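Local coordinates for protein farnesyl diphosphate phosphatase YisP (PDB 3WE9) that hydrolyses farnesyl diphosphate to farnesol and diphosphate, a step involved in biofilm formation, at residues A[245-250]-A[264-269]. Residues are numbered along the deposited sequence; the frame is centred on the assembly and turned at random.
Sequences LEKIRA and ETEVKQ
Lys247 is extended from end to end, with CG anti to the backbone N (chi1 -177°), and this carries its ammonium group out to Glu266, whose own chain, CG beside the backbone N (chi1 -78°), stretches back toward it. The two side chains cross at about a right angle and form a salt bridge between helix 228-250 and the short C-terminal helix 264-271, on the surface of the all-helical phytoene/squalene synthase fold. Lys247 NZ donates to Glu266 OE2 at 2.8 Å, on the syn lone pair of that oxygen, while Glu266 OE1 stays 3.4 Å from the same nitrogen. The methylene Lys247 CE lies 3.5 Å from both OE1 and OE2 of Glu266, brought close to them by the bond from NZ. With the nearest CA atoms, those of Lys247 and Glu266, 9.9 Å apart, this pair of long side chains makes the contact between 245-250 and 264-269. Further hydrogen bonds tie the pair to the connecting segment: Lys247 NZ also reaches Ala261 O, and Glu266 OE2 also accepts from Thr263 N. Away from this bridge, Leu245 and Ile248 pack on Trp205 of helix 199-221. Arg249 NE and NH1 form salt bridges with Glu206 and Glu213 of that helix, and within its own helix Arg249 NH1 forms a hydrogen-bonded salt bridge with Glu246 OE1 at 2.7 Å, meeting the oxygen from above the carboxylate plane.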
loop_
_atom_site.group_PDB
_atom_site.type_symbol
_atom_site.label_atom_id
_atom_site.label_comp_id
_atom_site.label_asym_id
_atom_site.label_seq_id
_atom_site.Cartn_x
_atom_site.Cartn_y
_atom_site.Cartn_z
ATOM N N LEU A 245 -2.493 -2.353 -12.150
ATOM C CA LEU A 245 -2.806 -1.259 -13.064
ATOM C C LEU A 245 -3.068 -1.794 -14.471
ATOM O O LEU A 245 -3.966 -1.321 -15.174
ATOM C CB LEU A 245 -1.655 -0.248 -13.098
ATOM C CG LEU A 245 -1.442 0.527 -11.792
ATOM C CD1 LEU A 245 -0.165 1.339 -11.866
ATOM C CD2 LEU A 245 -2.648 1.425 -11.532
ATOM N N GLU A 246 -2.283 -2.784 -14.886
ATOM C CA GLU A 246 -2.473 -3.361 -16.214
ATOM C C GLU A 246 -3.812 -4.099 -16.307
ATOM O O GLU A 246 -4.500 -4.021 -17.328
ATOM C CB GLU A 246 -1.312 -4.303 -16.549
ATOM C CG GLU A 246 0.037 -3.599 -16.634
ATOM C CD GLU A 246 0.150 -2.645 -17.825
ATOM O OE1 GLU A 246 -0.677 -1.711 -17.946
ATOM O OE2 GLU A 246 1.077 -2.833 -18.647
ATOM N N LYS A 247 -4.195 -4.794 -15.238
ATOM C CA LYS A 247 -5.459 -5.527 -15.226
ATOM C C LYS A 247 -6.631 -4.561 -15.344
ATOM O O LYS A 247 -7.595 -4.808 -16.076
ATOM C CB LYS A 247 -5.604 -6.347 -13.936
ATOM C CG LYS A 247 -6.877 -7.203 -13.903
ATOM C CD LYS A 247 -6.959 -8.100 -12.673
ATOM C CE LYS A 247 -8.215 -8.974 -12.726
ATOM N NZ LYS A 247 -8.320 -9.908 -11.572
ATOM N N ILE A 248 -6.549 -3.459 -14.609
ATOM C CA ILE A 248 -7.599 -2.450 -14.639
ATOM C C ILE A 248 -7.758 -1.939 -16.071
ATOM O O ILE A 248 -8.875 -1.789 -16.567
ATOM C CB ILE A 248 -7.257 -1.276 -13.681
ATOM C CG1 ILE A 248 -7.225 -1.797 -12.235
ATOM C CG2 ILE A 248 -8.284 -0.153 -13.835
ATOM C CD1 ILE A 248 -6.758 -0.779 -11.197
ATOM N N ARG A 249 -6.637 -1.682 -16.738
ATOM C CA ARG A 249 -6.679 -1.204 -18.115
ATOM C C ARG A 249 -7.308 -2.269 -19.011
ATOM O O ARG A 249 -8.102 -1.957 -19.898
ATOM C CB ARG A 249 -5.269 -0.875 -18.606
ATOM C CG ARG A 249 -4.684 0.371 -17.965
ATOM C CD ARG A 249 -3.230 0.593 -18.363
ATOM N NE ARG A 249 -2.709 1.822 -17.775
ATOM C CZ ARG A 249 -1.577 1.903 -17.087
ATOM N NH1 ARG A 249 -0.830 0.819 -16.896
ATOM N NH2 ARG A 249 -1.198 3.064 -16.578
ATOM N N ALA A 250 -6.947 -3.524 -18.759
ATOM C CA ALA A 250 -7.457 -4.661 -19.521
ATOM C C ALA A 250 -8.956 -4.838 -19.318
ATOM O O ALA A 250 -9.660 -5.358 -20.187
ATOM C CB ALA A 250 -6.722 -5.940 -19.103
ATOM N N GLU A 264 -5.569 -15.451 -7.098
ATOM C CA GLU A 264 -4.463 -16.292 -6.645
ATOM C C GLU A 264 -3.673 -16.749 -7.868
ATOM O O GLU A 264 -2.442 -16.718 -7.879
ATOM C CB GLU A 264 -4.978 -17.524 -5.890
ATOM C CG GLU A 264 -5.834 -17.222 -4.663
ATOM C CD GLU A 264 -6.095 -18.459 -3.815
ATOM O OE1 GLU A 264 -6.539 -19.486 -4.372
ATOM O OE2 GLU A 264 -5.859 -18.402 -2.588
ATOM N N THR A 265 -4.399 -17.165 -8.900
ATOM C CA THR A 265 -3.784 -17.630 -10.136
ATOM C C THR A 265 -2.927 -16.533 -10.745
ATOM O O THR A 265 -1.793 -16.779 -11.156
ATOM C CB THR A 265 -4.855 -18.061 -11.171
ATOM O OG1 THR A 265 -5.649 -19.122 -10.624
ATOM C CG2 THR A 265 -4.196 -18.553 -12.455
ATOM N N GLU A 266 -3.467 -15.319 -10.800
ATOM C CA GLU A 266 -2.730 -14.198 -11.367
ATOM C C GLU A 266 -1.455 -13.874 -10.595
ATOM O O GLU A 266 -0.401 -13.660 -11.196
ATOM C CB GLU A 266 -3.635 -12.967 -11.452
ATOM C CG GLU A 266 -4.607 -13.030 -12.623
ATOM C CD GLU A 266 -5.657 -11.937 -12.595
ATOM O OE1 GLU A 266 -6.270 -11.686 -13.654
ATOM O OE2 GLU A 266 -5.883 -11.336 -11.524
ATOM N N VAL A 267 -1.550 -13.842 -9.270
ATOM C CA VAL A 267 -0.386 -13.544 -8.437
ATOM C C VAL A 267 0.706 -14.570 -8.728
ATOM O O VAL A 267 1.873 -14.228 -8.923
ATOM C CB VAL A 267 -0.744 -13.599 -6.930
ATOM C CG1 VAL A 267 0.503 -13.378 -6.087
ATOM C CG2 VAL A 267 -1.800 -12.546 -6.602
ATOM N N LYS A 268 0.305 -15.834 -8.765
ATOM C CA LYS A 268 1.224 -16.925 -9.039
ATOM C C LYS A 268 1.984 -16.700 -10.350
ATOM O O LYS A 268 3.205 -16.833 -10.394
ATOM C CB LYS A 268 0.438 -18.236 -9.076
ATOM C CG LYS A 268 1.264 -19.487 -9.250
ATOM C CD LYS A 268 0.422 -20.691 -8.868
ATOM C CE LYS A 268 0.979 -21.984 -9.419
ATOM N NZ LYS A 268 0.136 -23.140 -8.996
ATOM N N GLN A 269 1.269 -16.343 -11.414
ATOM C CA GLN A 269 1.919 -16.105 -12.702
ATOM C C GLN A 269 2.891 -14.933 -12.621
ATOM O O GLN A 269 4.048 -15.035 -13.034
ATOM C CB GLN A 269 0.882 -15.816 -13.791
ATOM C CG GLN A 269 1.510 -15.477 -15.144
ATOM C CD GLN A 269 2.312 -16.635 -15.731
ATOM O OE1 GLN A 269 3.105 -16.451 -16.657
ATOM N NE2 GLN A 269 2.101 -17.836 -15.199
#